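Local coordinates for protein succinylglutamate desuccinylase (PDB 2BCO) that probably hydrolyses N-succinylglutamate to succinate and glutamate with the help of one zinc ion, the last step of arginine degradation by the AST pathway, at residues F6-S9 with F10-T14; I77-E81 with S82-K86; F275-D278 with D279-N283. All coordinates share one frame; numbering follows the deposited sequence.

Contact 1 (F6-S9 with F10-T14); sequences FRQS and FLTDT
D13 turns its carboxylate back from the first turn of the helix onto the backbone of the loop that leads into it. OD1 takes the N-H of R7 over 2.6 Å, an almost straight bond (165°) made on the lone pair that faces the other oxygen. OD2 receives the N-H of Q8 at 3.0 Å, also from the syn side though 17° out of the carboxylate plane, and a weak bond comes to it from S9 N. Both oxygens are thus held by successive backbone N-H groups, which fixes the rotation of the carboxylate. With CG beside its own backbone N (chi1 -76°), the D13 side chain leans towards the loop. R7 adds a long salt bridge from NE, but its guanidinium pairs more strongly with D16.

S9, the N-cap residue, ties the same turn from the other direction: its O accepts D13 N at 2.9 Å, the first regular helical bond. Its OG lies 3.0 Å from T12 OG1 in a hydrogen bond that either hydroxyl could donate. OD1 of D74, from helix 68-81, is hydrogen-bonded to S9 OG and accepts L11 N, which joins the two helices at this end.

Beside these polar groups, F10 CB sits over a face of the F6 ring in a CH-pi contact, while the two rings meet obliquely, F6 CE2 being 3.5 Å from F10 CD1. L42 touches both phenylalanines from strand 41-45.

The whole is a helix N-terminus with serine at the N-cap position, where an acidic side chain of the first turn also accepts the N-H groups leading into it.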
loop_
_atom_site.group_PDB
_atom_site.type_symbol
_atom_site.label_atom_id
_atom_site.label_comp_id
_atom_site.label_asym_id
_atom_site.label_seq_id
_atom_site.Cartn_x
_atom_site.Cartn_y
_atom_site.Cartn_z
ATOM N N PHE A 6 17.106 3.774 18.975
ATOM C CA PHE A 6 17.869 3.604 17.744
ATOM C C PHE A 6 19.259 4.221 17.803
ATOM O O PHE A 6 19.496 5.199 18.510
ATOM C CB PHE A 6 17.114 4.224 16.569
ATOM C CG PHE A 6 15.703 3.738 16.437
ATOM C CD1 PHE A 6 14.643 4.501 16.917
ATOM C CD2 PHE A 6 15.432 2.504 15.857
ATOM C CE1 PHE A 6 13.331 4.040 16.821
ATOM C CE2 PHE A 6 14.131 2.033 15.758
ATOM C CZ PHE A 6 13.073 2.803 16.241
ATOM N N ARG A 7 20.174 3.639 17.040
ATOM C CA ARG A 7 21.542 4.125 16.970
ATOM C C ARG A 7 21.502 5.499 16.310
ATOM O O ARG A 7 22.118 6.451 16.788
ATOM C CB ARG A 7 22.390 3.169 16.132
ATOM C CG ARG A 7 23.837 3.590 15.969
ATOM C CD ARG A 7 24.486 2.865 14.796
ATOM N NE ARG A 7 23.773 3.123 13.546
ATOM C CZ ARG A 7 24.205 2.753 12.345
ATOM N NH1 ARG A 7 25.356 2.107 12.219
ATOM N NH2 ARG A 7 23.484 3.029 11.266
ATOM N N GLN A 8 20.757 5.590 15.212
ATOM C CA GLN A 8 20.615 6.839 14.476
ATOM C C GLN A 8 19.143 7.122 14.162
ATOM O O GLN A 8 18.644 8.207 14.456
ATOM C CB GLN A 8 21.449 6.781 13.193
ATOM C CG GLN A 8 21.502 8.089 12.417
ATOM C CD GLN A 8 22.783 8.235 11.611
ATOM O OE1 GLN A 8 23.195 7.314 10.902
ATOM N NE2 GLN A 8 23.411 9.400 11.707
ATOM N N SER A 9 18.457 6.145 13.568
ATOM C CA SER A 9 17.036 6.266 13.237
ATOM C C SER A 9 16.467 4.907 12.841
ATOM O O SER A 9 17.210 3.950 12.599
ATOM C CB SER A 9 16.820 7.261 12.092
ATOM O OG SER A 9 17.230 6.711 10.854
ATOM N N PHE A 10 15.143 4.819 12.771
ATOM C CA PHE A 10 14.495 3.566 12.409
ATOM C C PHE A 10 14.946 3.060 11.032
ATOM O O PHE A 10 15.313 1.895 10.876
ATOM C CB PHE A 10 12.979 3.756 12.440
ATOM C CG PHE A 10 12.190 2.504 12.149
ATOM C CD1 PHE A 10 12.519 1.298 12.756
ATOM C CD2 PHE A 10 11.091 2.542 11.295
ATOM C CE1 PHE A 10 11.761 0.148 12.524
ATOM C CE2 PHE A 10 10.325 1.403 11.056
ATOM C CZ PHE A 10 10.665 0.204 11.672
ATOM N N LEU A 11 14.930 3.940 10.039
ATOM C CA LEU A 11 15.318 3.570 8.688
ATOM C C LEU A 11 16.826 3.348 8.519
ATOM O O LEU A 11 17.242 2.457 7.778
ATOM C CB LEU A 11 14.835 4.632 7.696
ATOM C CG LEU A 11 15.280 4.488 6.234
ATOM C CD1 LEU A 11 14.829 3.153 5.687
ATOM C CD2 LEU A 11 14.702 5.630 5.419
ATOM N N THR A 12 17.647 4.153 9.186
ATOM C CA THR A 12 19.093 3.991 9.066
ATOM C C THR A 12 19.555 2.715 9.766
ATOM O O THR A 12 20.339 1.952 9.208
ATOM C CB THR A 12 19.850 5.202 9.644
ATOM O OG1 THR A 12 19.519 6.373 8.883
ATOM C CG2 THR A 12 21.355 4.976 9.559
ATOM N N ASP A 13 19.070 2.475 10.981
ATOM C CA ASP A 13 19.457 1.262 11.689
ATOM C C ASP A 13 19.011 0.044 10.888
ATOM O O ASP A 13 19.766 -0.918 10.734
ATOM C CB ASP A 13 18.820 1.195 13.075
ATOM C CG ASP A 13 19.494 2.111 14.080
ATOM O OD1 ASP A 13 19.385 1.826 15.291
ATOM O OD2 ASP A 13 20.119 3.117 13.676
ATOM N N THR A 14 17.783 0.090 10.379
ATOM C CA THR A 14 17.243 -1.017 9.603
ATOM C C THR A 14 18.140 -1.331 8.412
ATOM O O THR A 14 18.342 -2.498 8.071
ATOM C CB THR A 14 15.811 -0.704 9.088
ATOM O OG1 THR A 14 14.913 -0.585 10.198
ATOM C CG2 THR A 14 15.316 -1.805 8.186
#

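Contact 2 (I77-E81 with S82-K86)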
loop_
_atom_site.group_PDB
_atom_site.type_symbol
_atom_site.label_atom_id
_atom_site.label_comp_id
_atom_site.label_asym_id
_atom_site.label_seq_id
_atom_site.Cartn_x
_atom_site.Cartn_y
_atom_site.Cartn_z
ATOM N N ILE A 77 8.568 8.299 13.111
ATOM C CA ILE A 77 9.152 7.593 14.246
ATOM C C ILE A 77 9.978 8.593 15.062
ATOM O O ILE A 77 9.905 8.636 16.290
ATOM C CB ILE A 77 10.091 6.444 13.789
ATOM C CG1 ILE A 77 9.321 5.433 12.928
ATOM C CG2 ILE A 77 10.725 5.777 15.003
ATOM C CD1 ILE A 77 8.187 4.758 13.634
ATOM N N LYS A 78 10.761 9.404 14.366
ATOM C CA LYS A 78 11.595 10.398 15.022
ATOM C C LYS A 78 10.766 11.405 15.819
ATOM O O LYS A 78 11.160 11.808 16.916
ATOM C CB LYS A 78 12.448 11.124 13.978
ATOM C CG LYS A 78 13.462 12.106 14.549
ATOM C CD LYS A 78 14.380 12.633 13.453
ATOM C CE LYS A 78 15.152 11.497 12.779
ATOM N NZ LYS A 78 16.022 11.971 11.666
ATOM N N ASP A 79 9.618 11.807 15.276
ATOM C CA ASP A 79 8.764 12.773 15.963
ATOM C C ASP A 79 8.018 12.147 17.136
ATOM O O ASP A 79 7.776 12.806 18.146
ATOM C CB ASP A 79 7.777 13.421 14.983
ATOM C CG ASP A 79 8.467 14.355 13.994
ATOM O OD1 ASP A 79 9.636 14.729 14.239
ATOM O OD2 ASP A 79 7.845 14.729 12.976
ATOM N N ILE A 80 7.654 10.877 17.007
ATOM C CA ILE A 80 6.962 10.190 18.089
ATOM C C ILE A 80 7.929 10.011 19.261
ATOM O O ILE A 80 7.546 10.150 20.426
ATOM C CB ILE A 80 6.465 8.791 17.648
ATOM C CG1 ILE A 80 5.340 8.932 16.623
ATOM C CG2 ILE A 80 6.008 7.989 18.863
ATOM C CD1 ILE A 80 4.866 7.620 16.052
ATOM N N GLU A 81 9.183 9.705 18.948
ATOM C CA GLU A 81 10.190 9.486 19.982
ATOM C C GLU A 81 10.571 10.768 20.708
ATOM O O GLU A 81 11.003 10.721 21.854
ATOM C CB GLU A 81 11.444 8.847 19.384
ATOM C CG GLU A 81 11.973 7.681 20.197
ATOM C CD GLU A 81 13.260 7.104 19.636
ATOM O OE1 GLU A 81 13.612 5.964 20.023
ATOM O OE2 GLU A 81 13.923 7.789 18.823
ATOM N N SER A 82 10.411 11.908 20.043
ATOM C CA SER A 82 10.735 13.195 20.647
ATOM C C SER A 82 9.498 13.838 21.277
ATOM O O SER A 82 9.573 14.947 21.808
ATOM C CB SER A 82 11.325 14.148 19.601
ATOM O OG SER A 82 10.369 14.485 18.613
ATOM N N GLY A 83 8.363 13.146 21.208
ATOM C CA GLY A 83 7.135 13.669 21.785
ATOM C C GLY A 83 6.430 14.678 20.901
ATOM O O GLY A 83 5.314 15.098 21.195
ATOM N N PHE A 84 7.075 15.066 19.808
ATOM C CA PHE A 84 6.494 16.037 18.887
ATOM C C PHE A 84 5.222 15.509 18.218
ATOM O O PHE A 84 4.290 16.268 17.942
ATOM C CB PHE A 84 7.528 16.425 17.829
ATOM C CG PHE A 84 7.005 17.368 16.784
ATOM C CD1 PHE A 84 6.456 16.884 15.598
ATOM C CD2 PHE A 84 7.043 18.745 16.992
ATOM C CE1 PHE A 84 5.952 17.764 14.626
ATOM C CE2 PHE A 84 6.542 19.636 16.032
ATOM C CZ PHE A 84 5.995 19.146 14.847
ATOM N N GLN A 85 5.196 14.208 17.945
ATOM C CA GLN A 85 4.035 13.590 17.326
ATOM C C GLN A 85 3.184 12.947 18.407
ATOM O O GLN A 85 3.659 12.107 19.175
ATOM C CB GLN A 85 4.467 12.532 16.305
ATOM C CG GLN A 85 3.318 11.717 15.709
ATOM C CD GLN A 85 2.272 12.579 15.025
ATOM O OE1 GLN A 85 2.584 13.358 14.126
ATOM N NE2 GLN A 85 1.016 12.441 15.452
ATOM N N LYS A 86 1.927 13.356 18.475
ATOM C CA LYS A 86 1.011 12.810 19.463
ATOM C C LYS A 86 0.566 11.422 18.998
ATOM O O LYS A 86 0.169 11.240 17.840
ATOM C CB LYS A 86 -0.195 13.745 19.616
ATOM C CG LYS A 86 -1.278 13.247 20.554
ATOM C CD LYS A 86 -2.499 14.159 20.492
ATOM C CE LYS A 86 -3.736 13.499 21.079
ATOM N NZ LYS A 86 -3.620 13.282 22.543
HETATM O O HOH W 1 10.947 15.708 16.488
HETATM O O HOH W 2 4.813 10.754 21.270
#
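D79 and F84 run side by side and point the same way, one from the last turn of helix 68-81 and the other from the loop that follows it. Their flat groups are turned 60° apart, and F84 CD1 comes to 3.6 Å from D79 CG. A first torsion of 177°, which sets the ring of F84 away from its own backbone N, carries it alongside the carboxylate. Next to this pair, I80 and Q85 meet obliquely through their aliphatic parts, I80 CG1 lying 3.6 Å from Q85 CG. The Q85 chain bends about its CB-CG bond, and its NE2 donates to the carbonyl of K86.

The backbone ends the helix in the same turn. Q85 N donates to D79 O at 2.9 Å, arriving from above the carbonyl plane, and G83 N makes a weak bond to I80 O. G83 is where the chain leaves the helix, with a positive phi of 81°. Two waters bridge the turn: one joins D79 OD1 to S82 OG, the other donates to I80 O and to Q85 O.

R242 extends the network, its NH1 forming a salt bridge with D79 OD2 and a hydrogen bond with Q85 OE1. One guanidinium nitrogen therefore serves the helix and the loop alike; with this cation on one oxygen and a water on the other, D79 is probably kept ionised.

Contact 3 (F275-D278 with D279-N283)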
loop_
_atom_site.group_PDB
_atom_site.type_symbol
_atom_site.label_atom_id
_atom_site.label_comp_id
_atom_site.label_asym_id
_atom_site.label_seq_id
_atom_site.Cartn_x
_atom_site.Cartn_y
_atom_site.Cartn_z
ATOM N N PHE A 275 1.916 -4.681 -26.629
ATOM C CA PHE A 275 1.127 -3.458 -26.636
ATOM C C PHE A 275 1.732 -2.522 -27.670
ATOM O O PHE A 275 2.888 -2.680 -28.039
ATOM C CB PHE A 275 1.180 -2.791 -25.268
ATOM C CG PHE A 275 0.661 -3.647 -24.151
ATOM C CD1 PHE A 275 -0.669 -4.069 -24.133
ATOM C CD2 PHE A 275 1.492 -4.006 -23.088
ATOM C CE1 PHE A 275 -1.165 -4.831 -23.078
ATOM C CE2 PHE A 275 1.003 -4.767 -22.025
ATOM C CZ PHE A 275 -0.327 -5.180 -22.020
HETATM N N MSE A 276 0.963 -1.544 -28.130
HETATM C CA MSE A 276 1.473 -0.603 -29.117
HETATM C C MSE A 276 2.210 0.558 -28.459
HETATM O O MSE A 276 3.128 1.134 -29.053
HETATM C CB MSE A 276 0.334 -0.069 -29.981
HETATM C CG MSE A 276 -0.417 -1.151 -30.733
HETATM SE SE MSE A 276 -1.736 -0.425 -31.949
HETATM C CE MSE A 276 -0.766 -0.601 -33.610
ATOM N N PHE A 277 1.811 0.896 -27.233
ATOM C CA PHE A 277 2.447 1.985 -26.499
ATOM C C PHE A 277 3.815 1.559 -25.977
ATOM O O PHE A 277 4.111 0.368 -25.889
ATOM C CB PHE A 277 1.553 2.457 -25.333
ATOM C CG PHE A 277 0.957 1.331 -24.495
ATOM C CD1 PHE A 277 1.755 0.559 -23.643
ATOM C CD2 PHE A 277 -0.408 1.039 -24.575
ATOM C CE1 PHE A 277 1.193 -0.483 -22.871
ATOM C CE2 PHE A 277 -0.978 0.003 -23.811
ATOM C CZ PHE A 277 -0.173 -0.761 -22.963
ATOM N N ASP A 278 4.643 2.540 -25.633
ATOM C CA ASP A 278 5.986 2.285 -25.122
ATOM C C ASP A 278 5.969 1.784 -23.689
ATOM O O ASP A 278 4.956 1.883 -22.996
ATOM C CB ASP A 278 6.831 3.559 -25.195
ATOM C CG ASP A 278 7.243 3.903 -26.609
ATOM O OD1 ASP A 278 7.873 4.966 -26.801
ATOM O OD2 ASP A 278 6.942 3.110 -27.526
ATOM N N ASP A 279 7.106 1.257 -23.248
ATOM C CA ASP A 279 7.225 0.736 -21.893
ATOM C C ASP A 279 7.051 1.805 -20.815
ATOM O O ASP A 279 6.702 1.481 -19.683
ATOM C CB ASP A 279 8.569 0.023 -21.714
ATOM C CG ASP A 279 8.669 -1.235 -22.551
ATOM O OD1 ASP A 279 7.653 -1.954 -22.660
ATOM O OD2 ASP A 279 9.761 -1.511 -23.095
ATOM N N ASN A 280 7.294 3.069 -21.155
ATOM C CA ASN A 280 7.123 4.148 -20.187
ATOM C C ASN A 280 5.670 4.634 -20.190
ATOM O O ASN A 280 5.368 5.758 -19.777
ATOM C CB ASN A 280 8.074 5.315 -20.492
ATOM C CG ASN A 280 7.915 5.853 -21.907
ATOM O OD1 ASN A 280 6.961 5.520 -22.615
ATOM N ND2 ASN A 280 8.851 6.695 -22.323
ATOM N N VAL A 281 4.778 3.775 -20.670
ATOM C CA VAL A 281 3.353 4.081 -20.725
ATOM C C VAL A 281 2.852 4.431 -19.318
ATOM O O VAL A 281 3.148 3.730 -18.355
ATOM C CB VAL A 281 2.565 2.868 -21.259
ATOM C CG1 VAL A 281 2.824 1.655 -20.374
ATOM C CG2 VAL A 281 1.087 3.189 -21.332
ATOM N N GLU A 282 2.091 5.512 -19.203
ATOM C CA GLU A 282 1.577 5.953 -17.909
ATOM C C GLU A 282 0.384 5.145 -17.410
ATOM O O GLU A 282 -0.385 4.595 -18.205
ATOM C CB GLU A 282 1.176 7.436 -17.986
ATOM C CG GLU A 282 2.344 8.416 -17.953
ATOM C CD GLU A 282 1.913 9.873 -18.119
ATOM O OE1 GLU A 282 0.844 10.257 -17.595
ATOM O OE2 GLU A 282 2.655 10.645 -18.769
ATOM N N ASN A 283 0.248 5.052 -16.088
ATOM C CA ASN A 283 -0.891 4.366 -15.501
ATOM C C ASN A 283 -2.081 5.278 -15.771
ATOM O O ASN A 283 -1.936 6.503 -15.831
ATOM C CB ASN A 283 -0.722 4.171 -13.991
ATOM C CG ASN A 283 -0.035 2.860 -13.643
ATOM O OD1 ASN A 283 -0.331 1.821 -14.234
ATOM N ND2 ASN A 283 0.868 2.899 -12.669
#
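A type I beta turn from D278 to V281 turns the chain sharply in the loop between strands 273-275 and 285-286, in the AstE/AspA barrel-sandwich hybrid domain. F277 and V281 face each other across its base. V281 CG2 lies over one face of the F277 ring, 3.8 Å from the centroid and shifted towards the rim, a CH-pi contact. V281 CB also approaches F277 CD1, at 3.4 Å; CB and both methyl groups lie on that side of the phenyl, CG2 over the face and CG1 near CD1 and CE1. F275 CB is placed on the opposite face, 3.3 Å above the plane, and the ring is sandwiched between residues that precede and follow it in sequence. The first torsion of F277, 46°, sets CG between its backbone N and carbonyl carbon and so directs the ring into this slot between F275 CB and V281. V281 has CG2 anti to its own N, which sets this methyl over the ring. The F277 side chain also touches F287, F293 and I310.

At the turn itself V281 N donates to D278 O at 3.0 Å, but the angle of 132° makes this closing bond weak. Within the turn, N280 OD1 lies 3.2 Å from D278 CB.

Arginines tie the turn to its surroundings. The carboxylate of D279 forms a salt bridge through OD1 with R315 NE, and NH1 of R159, a residue of the catalytic domain, donates to the carbonyl oxygens of both D279 and V281. What results is a surface beta turn whose polar crest is exposed, while at its foot F277 packs on strands 292-296 and 309-311 with V281 over one face of its ring.

How the contacts relate
Contacts 1 and 2 are neighbours, their centres 14 Å apart, and they share an apolar seam: F6 CE1 lies 3.6 Å from I77 CG2, and F10 CD2 lies 3.8 Å from I77 CG1. Helix 68-81 serves both, bonding through D74 to the start of helix 10-15 in contact 1 and ending in contact 2. Contact 3 stands apart, its centre about 38 Å from that of contact 1 and about 42 Å from that of contact 2, on the other side of the chain's centre from the latter. The zinc ion is bound by H63, E66 and H155; the side chain of L11 in contact 1 is about 11 Å from that of E66, whereas contacts 2 and 3 lie away from the site.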